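Local coordinates for protein glycosyl hydrolase (Streptomyces cattleya, PDB 7LR8) that binds the disaccharide mannosyl-beta-1,4-N-acetylglucosamine and, as a family 5 (subfamily 18) glycoside hydrolase, probably cleaves it during N-glycan breakdown, at residues L42-A47 and C305-D310; P60-N65 and P71-Q76; A138-P143 and P189-L194; S214-A219 and K254-E259. The protein carries 1 engineered substitution. One frame throughout, in Å; residues are numbered along the deposited sequence. Where two conformers were deposited one is given.

Interaction 1 of 4, residues L42-A47 and C305-D310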
loop_
_atom_site.group_PDB
_atom_site.type_symbol
_atom_site.label_atom_id
_atom_site.label_comp_id
_atom_site.label_asym_id
_atom_site.label_seq_id
_atom_site.Cartn_x
_atom_site.Cartn_y
_atom_site.Cartn_z
ATOM N N LEU B 42 -22.704 3.144 15.266
ATOM C CA LEU B 42 -23.137 4.510 15.529
ATOM C C LEU B 42 -24.271 4.547 16.550
ATOM O O LEU B 42 -24.360 5.498 17.333
ATOM C CB LEU B 42 -23.533 5.195 14.215
ATOM C CG LEU B 42 -22.374 5.295 13.206
ATOM C CD1 LEU B 42 -22.813 5.956 11.901
ATOM C CD2 LEU B 42 -21.182 6.030 13.804
ATOM N N ASP B 43 -25.119 3.514 16.590
ATOM C CA ASP B 43 -26.110 3.417 17.659
ATOM C C ASP B 43 -25.444 3.476 19.027
ATOM O O ASP B 43 -25.914 4.172 19.935
ATOM C CB ASP B 43 -26.903 2.116 17.546
ATOM C CG ASP B 43 -27.970 2.168 16.497
ATOM O OD1 ASP B 43 -28.289 3.270 16.002
ATOM O OD2 ASP B 43 -28.501 1.087 16.179
ATOM N N SER B 44 -24.344 2.739 19.194
ATOM C CA SER B 44 -23.710 2.682 20.503
ATOM C C SER B 44 -23.013 3.992 20.834
ATOM O O SER B 44 -22.829 4.315 22.015
ATOM C CB SER B 44 -22.731 1.498 20.577
ATOM O OG SER B 44 -21.618 1.668 19.722
ATOM N N VAL B 45 -22.625 4.754 19.812
ATOM C CA VAL B 45 -22.012 6.062 20.015
ATOM C C VAL B 45 -23.062 7.091 20.410
ATOM O O VAL B 45 -22.875 7.868 21.358
ATOM C CB VAL B 45 -21.264 6.485 18.737
ATOM C CG1 VAL B 45 -20.878 7.958 18.784
ATOM C CG2 VAL B 45 -20.038 5.587 18.526
ATOM N N ALA B 46 -24.196 7.096 19.703
ATOM C CA ALA B 46 -25.278 8.027 20.019
ATOM C C ALA B 46 -25.840 7.797 21.421
ATOM O O ALA B 46 -26.278 8.747 22.082
ATOM C CB ALA B 46 -26.387 7.906 18.974
ATOM N N ALA B 47 -25.820 6.550 21.898
ATOM C CA ALA B 47 -26.306 6.244 23.242
ATOM C C ALA B 47 -25.504 6.970 24.320
ATOM O O ALA B 47 -26.021 7.225 25.419
ATOM C CB ALA B 47 -26.270 4.736 23.488
ATOM N N CYS B 305 -10.801 6.327 21.001
ATOM C CA CYS B 305 -11.637 6.227 19.815
ATOM C C CYS B 305 -12.967 5.596 20.225
ATOM O O CYS B 305 -13.183 5.305 21.408
ATOM C CB CYS B 305 -10.950 5.387 18.741
ATOM S SG CYS B 305 -10.303 3.810 19.374
ATOM N N SER B 306 -13.852 5.374 19.255
ATOM C CA SER B 306 -15.176 4.858 19.592
ATOM C C SER B 306 -15.092 3.413 20.078
ATOM O O SER B 306 -15.654 3.065 21.130
ATOM C CB SER B 306 -16.108 4.990 18.385
ATOM O OG SER B 306 -15.688 4.178 17.302
ATOM N N HIS B 307 -14.361 2.564 19.344
ATOM C CA HIS B 307 -14.375 1.128 19.574
ATOM C C HIS B 307 -12.965 0.566 19.651
ATOM O O HIS B 307 -12.071 0.979 18.905
ATOM C CB HIS B 307 -15.157 0.413 18.473
ATOM C CG HIS B 307 -16.623 0.712 18.493
ATOM N ND1 HIS B 307 -17.166 1.821 17.878
ATOM C CD2 HIS B 307 -17.655 0.065 19.084
ATOM C CE1 HIS B 307 -18.473 1.833 18.073
ATOM N NE2 HIS B 307 -18.795 0.784 18.810
ATOM N N ASP B 308 -12.787 -0.385 20.559
ATOM C CA ASP B 308 -11.558 -1.157 20.628
ATOM C C ASP B 308 -11.259 -1.794 19.280
ATOM O O ASP B 308 -12.165 -2.103 18.496
ATOM C CB ASP B 308 -11.680 -2.274 21.670
ATOM C CG ASP B 308 -11.565 -1.779 23.112
ATOM O OD1 ASP B 308 -11.062 -0.660 23.351
ATOM O OD2 ASP B 308 -11.989 -2.541 24.002
ATOM N N VAL B 309 -9.959 -2.021 19.026
ATOM C CA VAL B 309 -9.502 -2.719 17.826
ATOM C C VAL B 309 -9.506 -4.216 18.092
ATOM O O VAL B 309 -9.118 -4.672 19.179
ATOM C CB VAL B 309 -8.101 -2.231 17.409
ATOM C CG1 VAL B 309 -7.651 -2.917 16.106
ATOM C CG2 VAL B 309 -8.103 -0.712 17.243
ATOM N N ASP B 310 -9.970 -4.986 17.108
ATOM C CA ASP B 310 -10.009 -6.437 17.248
ATOM C C ASP B 310 -8.594 -6.985 17.394
ATOM O O ASP B 310 -7.742 -6.758 16.530
ATOM C CB ASP B 310 -10.708 -7.051 16.032
ATOM C CG ASP B 310 -10.963 -8.547 16.188
ATOM O OD1 ASP B 310 -10.445 -9.163 17.139
ATOM O OD2 ASP B 310 -11.685 -9.112 15.344
#
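Ser306 is the first residue of segment 305-310 to touch helix 35-46. Its CB lies 4.0 Å from CG2 of Val45. Its hydroxyl serves a different partner: with OG set between the backbone N and the carbonyl carbon (chi1 65°), it comes within 2.8 Å of ND1 of His307, a hydrogen bond. Ser306 OG is also bonded to the backbone N of Thr21, just after strand 15-19. His307 follows, and its ring does the bridging. NE2 donates to OG of Ser44 over 3.1 Å, with a bent N-H...O angle of 137° and the oxygen 16° out of the ring plane. Ser44 OG is also bonded to the backbone O of Asp41, one turn earlier. CE1 of His307 meets Val45 CG2 at 4.1 Å, from an oblique side. The imidazole is thus held at both nitrogens. With an alanine in place of His307, Ser44 would probably be left without its hydrogen bond to the loop, and a gap would open beside Val45. Val18 backs both Val45 and Ser306. The arrangement joins the helix after the first strand to the loop after the eighth, where the (beta/alpha)8 barrel closes.

Interaction 2 of 4, residues P60-N65 and P71-Q76. With SO4 (sulfate ion), chain K.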
loop_
_atom_site.group_PDB
_atom_site.type_symbol
_atom_site.label_atom_id
_atom_site.label_comp_id
_atom_site.label_asym_id
_atom_site.label_seq_id
_atom_site.Cartn_x
_atom_site.Cartn_y
_atom_site.Cartn_z
ATOM N N PRO B 60 -5.528 4.770 -0.321
ATOM C CA PRO B 60 -5.286 3.848 -1.453
ATOM C C PRO B 60 -6.508 3.044 -1.858
ATOM O O PRO B 60 -6.598 2.617 -3.017
ATOM C CB PRO B 60 -4.169 2.922 -0.944
ATOM C CG PRO B 60 -3.610 3.582 0.285
ATOM C CD PRO B 60 -4.744 4.370 0.867
ATOM N N VAL B 61 -7.451 2.806 -0.939
ATOM C CA VAL B 61 -8.679 2.121 -1.319
ATOM C C VAL B 61 -9.606 3.056 -2.089
ATOM O O VAL B 61 -10.286 2.637 -3.034
ATOM C CB VAL B 61 -9.354 1.538 -0.067
ATOM C CG1 VAL B 61 -10.731 0.963 -0.405
ATOM C CG2 VAL B 61 -8.463 0.477 0.539
ATOM N N PHE B 62 -9.632 4.339 -1.721
ATOM C CA PHE B 62 -10.490 5.291 -2.416
ATOM C C PHE B 62 -9.893 5.739 -3.747
ATOM O O PHE B 62 -10.638 5.994 -4.700
ATOM C CB PHE B 62 -10.754 6.507 -1.526
ATOM C CG PHE B 62 -11.859 6.306 -0.534
ATOM C CD1 PHE B 62 -11.802 5.280 0.403
ATOM C CD2 PHE B 62 -12.968 7.137 -0.546
ATOM C CE1 PHE B 62 -12.842 5.108 1.322
ATOM C CE2 PHE B 62 -13.991 6.970 0.369
ATOM C CZ PHE B 62 -13.927 5.948 1.295
ATOM N N GLN B 63 -8.568 5.826 -3.845
ATOM C CA GLN B 63 -7.892 6.327 -5.043
ATOM C C GLN B 63 -6.759 5.369 -5.414
ATOM O O GLN B 63 -5.579 5.697 -5.260
ATOM C CB GLN B 63 -7.370 7.747 -4.809
ATOM C CG GLN B 63 -6.930 8.478 -6.089
ATOM C CD GLN B 63 -6.553 9.927 -5.831
ATOM O OE1 GLN B 63 -6.239 10.304 -4.702
ATOM N NE2 GLN B 63 -6.590 10.750 -6.875
ATOM N N PRO B 64 -7.094 4.176 -5.915
ATOM C CA PRO B 64 -6.059 3.148 -6.138
ATOM C C PRO B 64 -5.140 3.462 -7.295
ATOM O O PRO B 64 -4.064 2.858 -7.386
ATOM C CB PRO B 64 -6.875 1.881 -6.419
ATOM C CG PRO B 64 -8.180 2.427 -6.993
ATOM C CD PRO B 64 -8.447 3.653 -6.160
ATOM N N ASN B 65 -5.570 4.333 -8.194
ATOM C CA ASN B 65 -4.774 4.870 -9.284
ATOM C C ASN B 65 -4.969 6.375 -9.259
ATOM O O ASN B 65 -6.034 6.855 -8.879
ATOM C CB ASN B 65 -5.218 4.256 -10.625
ATOM C CG ASN B 65 -4.492 4.842 -11.808
ATOM O OD1 ASN B 65 -4.821 5.928 -12.263
ATOM N ND2 ASN B 65 -3.499 4.117 -12.316
ATOM N N PRO B 71 -16.045 5.472 -7.548
ATOM C CA PRO B 71 -17.412 5.918 -7.219
ATOM C C PRO B 71 -18.036 5.148 -6.063
ATOM O O PRO B 71 -18.771 5.744 -5.271
ATOM C CB PRO B 71 -18.167 5.695 -8.535
ATOM C CG PRO B 71 -17.106 5.846 -9.609
ATOM C CD PRO B 71 -15.879 5.193 -8.984
ATOM N N ARG B 72 -17.759 3.847 -5.936
ATOM C CA ARG B 72 -18.389 3.054 -4.881
ATOM C C ARG B 72 -17.885 3.455 -3.501
ATOM O O ARG B 72 -18.645 3.442 -2.525
ATOM C CB ARG B 72 -18.134 1.564 -5.121
ATOM C CG ARG B 72 -18.823 0.633 -4.109
ATOM C CD ARG B 72 -18.230 -0.772 -4.226
ATOM N NE ARG B 72 -19.062 -1.774 -3.571
ATOM C CZ ARG B 72 -18.700 -3.038 -3.380
ATOM N NH1 ARG B 72 -17.511 -3.462 -3.795
ATOM N NH2 ARG B 72 -19.529 -3.876 -2.776
ATOM N N ALA B 73 -16.594 3.774 -3.390
ATOM C CA ALA B 73 -16.048 4.221 -2.117
ATOM C C ALA B 73 -16.675 5.538 -1.696
ATOM O O ALA B 73 -17.022 5.731 -0.519
ATOM C CB ALA B 73 -14.527 4.356 -2.221
ATOM N N VAL B 74 -16.834 6.450 -2.655
ATOM C CA VAL B 74 -17.492 7.724 -2.398
ATOM C C VAL B 74 -18.918 7.498 -1.908
ATOM O O VAL B 74 -19.366 8.133 -0.948
ATOM C CB VAL B 74 -17.443 8.593 -3.669
ATOM C CG1 VAL B 74 -18.280 9.836 -3.504
ATOM C CG2 VAL B 74 -15.969 8.937 -4.029
ATOM N N GLU B 75 -19.645 6.578 -2.543
ATOM C CA GLU B 75 -21.024 6.315 -2.145
ATOM C C GLU B 75 -21.112 5.615 -0.787
ATOM O O GLU B 75 -22.068 5.848 -0.037
ATOM C CB GLU B 75 -21.718 5.502 -3.235
ATOM C CG GLU B 75 -21.866 6.325 -4.537
ATOM C CD GLU B 75 -22.358 5.537 -5.731
ATOM O OE1 GLU B 75 -22.817 4.391 -5.552
ATOM O OE2 GLU B 75 -22.288 6.080 -6.857
ATOM N N GLN B 76 -20.147 4.751 -0.454
ATOM C CA GLN B 76 -20.120 4.155 0.881
ATOM C C GLN B 76 -19.885 5.224 1.941
ATOM O O GLN B 76 -20.523 5.216 2.998
ATOM C CB GLN B 76 -19.037 3.068 0.955
ATOM C CG GLN B 76 -19.341 1.825 0.102
ATOM C CD GLN B 76 -18.094 0.983 -0.160
ATOM O OE1 GLN B 76 -16.972 1.438 0.064
ATOM N NE2 GLN B 76 -18.292 -0.249 -0.628
HETATM S S SO4 K . -21.845 -1.439 -1.417
HETATM O O1 SO4 K . -21.368 -0.649 -2.549
HETATM O O2 SO4 K . -23.279 -1.221 -1.249
HETATM O O3 SO4 K . -21.593 -2.854 -1.667
HETATM O O4 SO4 K . -21.153 -1.030 -0.198
#
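Phe62 and Ala73 carry this contact. CB of Ala73 sits over one face of the Phe62 ring, 3.5 Å from the centroid and 9° off the normal, a nearly central CH-pi contact. The backbone of the same alanine adds to it, its O lying 3.4 Å from Phe62 CE2. CG of Phe62 is anti to the carbonyl carbon (chi1 -83°), and the far end of the ring comes up to helix 71-86. One shell out, Trp30 packs edge-to-face with Phe62, and Tyr131 of helix 122-139 touches it too. With Phe62 replaced by a serine, the methyl of Ala73 would probably lose its aromatic partner and Trp30 the ring it packs against. On helix 71-86, Arg72 and Gln76 hold a sulfate, probably from the crystallisation liquor. Arg72 NE donates to O1 at 2.8 Å and NH2 to O3 at 2.6 Å, both nearly straight. Gln76 NE2 reaches O4 at 3.0 Å. Arg72 NH1 bonds to the backbone O of Leu31 of the second subunit, which places this site at the dimer interface. The whole is two successive helices joined by a short loop, the short one after the second barrel strand packing on helix 71-86 of the (beta/alpha)8 fold.

Interaction 3 of 4, residues A138-P143 and P189-L194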
loop_
_atom_site.group_PDB
_atom_site.type_symbol
_atom_site.label_atom_id
_atom_site.label_comp_id
_atom_site.label_asym_id
_atom_site.label_seq_id
_atom_site.Cartn_x
_atom_site.Cartn_y
_atom_site.Cartn_z
ATOM N N ALA B 138 -19.187 15.446 -2.954
ATOM C CA ALA B 138 -20.143 14.354 -2.821
ATOM C C ALA B 138 -20.916 14.425 -1.516
ATOM O O ALA B 138 -22.018 13.866 -1.427
ATOM C CB ALA B 138 -19.412 13.011 -2.892
ATOM N N LEU B 139 -20.364 15.091 -0.511
ATOM C CA LEU B 139 -21.004 15.192 0.792
ATOM C C LEU B 139 -21.641 16.555 1.032
ATOM O O LEU B 139 -22.311 16.739 2.052
ATOM C CB LEU B 139 -19.986 14.877 1.892
ATOM C CG LEU B 139 -19.394 13.464 1.859
ATOM C CD1 LEU B 139 -18.417 13.286 2.989
ATOM C CD2 LEU B 139 -20.485 12.389 1.910
ATOM N N ALA B 140 -21.519 17.479 0.073
ATOM C CA ALA B 140 -21.936 18.862 0.304
ATOM C C ALA B 140 -23.438 18.995 0.524
ATOM O O ALA B 140 -23.878 19.909 1.235
ATOM C CB ALA B 140 -21.495 19.745 -0.865
ATOM N N ASP B 141 -24.240 18.101 -0.066
ATOM C CA ASP B 141 -25.693 18.161 0.090
ATOM C C ASP B 141 -26.177 17.540 1.395
ATOM O O ASP B 141 -27.389 17.528 1.639
ATOM C CB ASP B 141 -26.406 17.503 -1.107
ATOM C CG ASP B 141 -26.107 16.007 -1.256
ATOM O OD1 ASP B 141 -25.135 15.503 -0.651
ATOM O OD2 ASP B 141 -26.840 15.331 -2.022
ATOM N N ARG B 142 -25.264 17.054 2.240
ATOM C CA ARG B 142 -25.632 16.461 3.528
ATOM C C ARG B 142 -25.606 17.530 4.608
ATOM O O ARG B 142 -24.527 18.068 4.900
ATOM C CB ARG B 142 -24.670 15.341 3.905
ATOM C CG ARG B 142 -25.169 13.946 3.625
ATOM C CD ARG B 142 -25.232 13.691 2.149
ATOM N NE ARG B 142 -25.750 12.362 1.830
ATOM C CZ ARG B 142 -25.686 11.805 0.623
ATOM N NH1 ARG B 142 -25.158 12.473 -0.402
ATOM N NH2 ARG B 142 -26.164 10.585 0.427
ATOM N N PRO B 143 -26.735 17.862 5.236
ATOM C CA PRO B 143 -26.711 18.912 6.269
ATOM C C PRO B 143 -25.825 18.574 7.454
ATOM O O PRO B 143 -25.366 19.495 8.144
ATOM C CB PRO B 143 -28.183 19.041 6.682
ATOM C CG PRO B 143 -28.839 17.785 6.208
ATOM C CD PRO B 143 -28.095 17.356 4.986
ATOM N N PRO B 189 -18.292 24.545 -0.551
ATOM C CA PRO B 189 -18.113 25.936 -0.129
ATOM C C PRO B 189 -18.811 26.199 1.194
ATOM O O PRO B 189 -19.918 25.717 1.443
ATOM C CB PRO B 189 -18.751 26.739 -1.273
ATOM C CG PRO B 189 -18.679 25.824 -2.465
ATOM C CD PRO B 189 -18.888 24.445 -1.897
ATOM N N GLY B 190 -18.131 26.935 2.065
ATOM C CA GLY B 190 -18.745 27.387 3.291
ATOM C C GLY B 190 -18.696 26.403 4.439
ATOM O O GLY B 190 -19.134 26.748 5.539
ATOM N N ARG B 191 -18.157 25.203 4.225
ATOM C CA ARG B 191 -18.081 24.210 5.283
ATOM C C ARG B 191 -16.764 24.362 6.047
ATOM O O ARG B 191 -15.918 25.202 5.726
ATOM C CB ARG B 191 -18.252 22.806 4.700
ATOM C CG ARG B 191 -19.644 22.201 4.887
ATOM C CD ARG B 191 -20.752 23.177 4.514
ATOM N NE ARG B 191 -20.723 23.540 3.102
ATOM C CZ ARG B 191 -21.404 22.906 2.153
ATOM N NH1 ARG B 191 -21.330 23.314 0.887
ATOM N NH2 ARG B 191 -22.161 21.863 2.469
ATOM N N LEU B 192 -16.591 23.538 7.079
ATOM C CA LEU B 192 -15.502 23.690 8.047
ATOM C C LEU B 192 -14.313 22.858 7.585
ATOM O O LEU B 192 -14.247 21.659 7.849
ATOM C CB LEU B 192 -15.967 23.261 9.435
ATOM C CG LEU B 192 -14.997 23.450 10.604
ATOM C CD1 LEU B 192 -14.929 24.923 10.953
ATOM C CD2 LEU B 192 -15.402 22.620 11.828
ATOM N N HIS B 193 -13.365 23.491 6.894
ATOM C CA HIS B 193 -12.219 22.788 6.327
ATOM C C HIS B 193 -10.957 23.198 7.070
ATOM O O HIS B 193 -10.677 24.396 7.221
ATOM C CB HIS B 193 -12.076 23.063 4.826
ATOM C CG HIS B 193 -13.321 22.769 4.052
ATOM N ND1 HIS B 193 -13.964 21.549 4.120
ATOM C CD2 HIS B 193 -14.061 23.543 3.220
ATOM C CE1 HIS B 193 -15.037 21.582 3.345
ATOM N NE2 HIS B 193 -15.123 22.782 2.796
ATOM N N LEU B 194 -10.199 22.203 7.517
ATOM C CA LEU B 194 -9.038 22.414 8.361
ATOM C C LEU B 194 -7.993 21.354 8.037
ATOM O O LEU B 194 -8.224 20.434 7.246
ATOM C CB LEU B 194 -9.416 22.333 9.846
ATOM C CG LEU B 194 -9.945 20.957 10.266
ATOM C CD1 LEU B 194 -9.414 20.565 11.639
ATOM C CD2 LEU B 194 -11.483 20.917 10.287
#
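Ala140 and Arg191 meet through a hydrogen bond from side chain to backbone. Arg191 NH2 donates to Ala140 O over 2.9 Å, with an N-H...O angle of 149°. The donor lies in the carbonyl plane, on a lone pair, and the oxygen lies in the guanidinium plane. Two more bonds run from the same group back to its own segment. Arg191 NE, at 2.9 Å, and NH1, at 2.8 Å, both reach Pro189 O from the same face of its carbonyl plane. In the conformer given, this side-on grip holds the guanidinium with NH2 facing Ala140; the chain is bent at chi2 (47°) and chi3 (64°). Arg191 was modelled in two conformers, so these bonds hold for one of them.

Both segments belong to the turns that lead into neighbouring strands of the (beta/alpha)8 barrel. Segment 138-143 joins helix 122-139 to strand 145-152, and segment 189-194 joins helix 170-187 to strand 194-196.

The acceptor Ala140 lies within a type I beta turn from Leu139 to Arg142, closed by Arg142 N to Leu139 O at 3.0 Å. In the Arg191 segment, Gly190 takes backbone angles that call for glycine, and its N bonds to Glu185 OE2.

Van der Waals contact is slight: CB of Ala140 lies 4.0 Å from Arg191 NH1 and also touches Ala188.

Arg142 forms a salt bridge through NH1 with Asp141 OD1, 3.0 Å away in the conformer given, and another through NE with Asp82 of helix 71-86.

Interaction 4 of 4, residues S214-A219 and K254-E259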
loop_
_atom_site.group_PDB
_atom_site.type_symbol
_atom_site.label_atom_id
_atom_site.label_comp_id
_atom_site.label_asym_id
_atom_site.label_seq_id
_atom_site.Cartn_x
_atom_site.Cartn_y
_atom_site.Cartn_z
ATOM N N SER B 214 -0.695 25.534 11.770
ATOM C CA SER B 214 -1.871 24.963 12.422
ATOM C C SER B 214 -2.863 26.043 12.846
ATOM O O SER B 214 -4.082 25.845 12.768
ATOM C CB SER B 214 -1.443 24.132 13.632
ATOM O OG SER B 214 -0.878 22.896 13.217
ATOM N N ALA B 215 -2.362 27.191 13.296
ATOM C CA ALA B 215 -3.203 28.247 13.842
ATOM C C ALA B 215 -3.585 29.311 12.820
ATOM O O ALA B 215 -4.441 30.153 13.116
ATOM C CB ALA B 215 -2.498 28.912 15.037
ATOM N N ARG B 216 -2.990 29.301 11.628
ATOM C CA ARG B 216 -3.270 30.345 10.650
ATOM C C ARG B 216 -3.714 29.831 9.286
ATOM O O ARG B 216 -4.039 30.649 8.415
ATOM C CB ARG B 216 -2.039 31.250 10.476
ATOM C CG ARG B 216 -1.621 31.918 11.770
ATOM C CD ARG B 216 -0.304 32.673 11.646
ATOM N NE ARG B 216 0.229 32.994 12.968
ATOM C CZ ARG B 216 1.434 33.509 13.196
ATOM N NH1 ARG B 216 2.255 33.773 12.184
ATOM N NH2 ARG B 216 1.819 33.761 14.442
ATOM N N ILE B 217 -3.730 28.517 9.066
ATOM C CA ILE B 217 -4.243 27.914 7.841
ATOM C C ILE B 217 -5.395 26.992 8.220
ATOM O O ILE B 217 -5.294 26.242 9.197
ATOM C CB ILE B 217 -3.138 27.139 7.091
ATOM C CG1 ILE B 217 -1.928 28.039 6.821
ATOM C CG2 ILE B 217 -3.651 26.594 5.782
ATOM C CD1 ILE B 217 -0.795 27.327 6.103
ATOM N N GLY B 218 -6.492 27.054 7.462
ATOM C CA GLY B 218 -7.679 26.285 7.787
ATOM C C GLY B 218 -8.549 26.991 8.825
ATOM O O GLY B 218 -8.159 27.975 9.451
ATOM N N ALA B 219 -9.759 26.456 9.015
ATOM C CA ALA B 219 -10.824 27.198 9.696
ATOM C C ALA B 219 -10.655 27.252 11.215
ATOM O O ALA B 219 -11.054 28.242 11.843
ATOM C CB ALA B 219 -12.179 26.572 9.363
ATOM N N LYS B 254 -3.368 28.719 20.864
ATOM C CA LYS B 254 -3.906 30.065 20.753
ATOM C C LYS B 254 -2.827 31.123 20.546
ATOM O O LYS B 254 -3.129 32.188 19.994
ATOM C CB LYS B 254 -4.724 30.398 22.003
ATOM C CG LYS B 254 -6.006 29.576 22.121
ATOM C CD LYS B 254 -6.766 29.876 23.397
ATOM C CE LYS B 254 -8.061 29.071 23.434
ATOM N NZ LYS B 254 -8.794 29.279 24.697
ATOM N N ALA B 255 -1.585 30.871 20.979
ATOM C CA ALA B 255 -0.570 31.918 20.888
ATOM C C ALA B 255 -0.338 32.369 19.451
ATOM O O ALA B 255 -0.011 33.538 19.220
ATOM C CB ALA B 255 0.746 31.445 21.506
ATOM N N TRP B 256 -0.507 31.468 18.484
ATOM C CA TRP B 256 -0.182 31.735 17.087
ATOM C C TRP B 256 -1.379 32.182 16.258
ATOM O O TRP B 256 -1.214 32.477 15.070
ATOM C CB TRP B 256 0.444 30.490 16.436
ATOM C CG TRP B 256 1.870 30.251 16.837
ATOM C CD1 TRP B 256 2.991 30.709 16.206
ATOM C CD2 TRP B 256 2.325 29.496 17.968
ATOM N NE1 TRP B 256 4.117 30.288 16.874
ATOM C CE2 TRP B 256 3.733 29.549 17.966
ATOM C CE3 TRP B 256 1.676 28.789 18.991
ATOM C CZ2 TRP B 256 4.508 28.907 18.934
ATOM C CZ3 TRP B 256 2.446 28.155 19.954
ATOM C CH2 TRP B 256 3.847 28.217 19.917
ATOM N N ALA B 257 -2.573 32.243 16.842
ATOM C CA ALA B 257 -3.748 32.648 16.080
ATOM C C ALA B 257 -3.718 34.140 15.782
ATOM O O ALA B 257 -3.329 34.955 16.625
ATOM C CB ALA B 257 -5.031 32.301 16.844
ATOM N N ARG B 258 -4.153 34.504 14.570
ATOM C CA ARG B 258 -4.364 35.909 14.252
ATOM C C ARG B 258 -5.704 36.405 14.776
ATOM O O ARG B 258 -5.810 37.562 15.191
ATOM C CB ARG B 258 -4.261 36.132 12.736
ATOM N N GLU B 259 -6.741 35.536 14.798
ATOM C CA GLU B 259 -8.028 35.949 15.355
ATOM C C GLU B 259 -8.067 35.657 16.850
ATOM O O GLU B 259 -7.707 34.549 17.266
ATOM C CB GLU B 259 -9.184 35.233 14.667
HETATM O O HOH W 1 -5.390 32.646 12.696
#
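Two neighbouring turns of the (beta/alpha)8 barrel meet here, each leading from a helix into the next strand: Ala215 and Arg216, at the end of helix 211-216, pack on Trp256 in the loop between helix 240-253 and strand 264-269. CB of Ala215 points at this loop and meets CB of Trp256 at 3.6 Å. The backbone N of Ala257 is close behind, 3.8 Å from the same methyl. Arg216 reaches across beside them. Its chain runs extended from CG to NE, with CG anti to the carbonyl carbon (chi1 -59°), and this delivers NE to the backbone O of Trp256. The bond is short, 2.6 Å, and almost straight at 176°. NE lies in the carbonyl plane, and the oxygen in turn lies in the plane of the guanidinium. NH2 adds a weak, long bond to the same oxygen at 3.4 Å. NH2 also lies 3.7 Å from CD1 of Trp256, with the guanidinium and indole planes 43° apart, so the two groups are not stacked. A water joins the backbones: it donates to Ala215 O at 2.7 Å and accepts from Arg258 N at 2.9 Å. Leu400, on strand 397-400 of the small C-terminal sheet, touches both Arg216 and Trp256. Arg216 NH1 makes a long, weak ion pair with Asp368. The partner across this contact is a neutral backbone oxygen rather than a carboxylate. The positive group of Arg216 would be expected to polarise the Trp256 carbonyl, while the water satisfies a carbonyl at the helix end.

All four contacts belong to the (beta/alpha)8 barrel. Interaction 1 spans 258 residues and encloses the other three, which follow in series along the chain. It ties the helix after strand 15-19 to the loop after strand 298-304, adjacent strands that close the barrel. Interactions 2 and 3 have centres about 19 Å apart and touch, with Val74 of helix 71-86 packed on Ala138 of helix 122-139. Interactions 3 and 4, centres about 21 Å apart, are joined by a probable hydrogen bond from Ala219 N to His193 O. Interactions 1 and 4 have centres about 31 Å apart, on opposite sides of the chain's centre. Interactions 2, 3 and 4 are joined in a chain of contacts, while interaction 1 stands apart; all lie away from the glycan pocket.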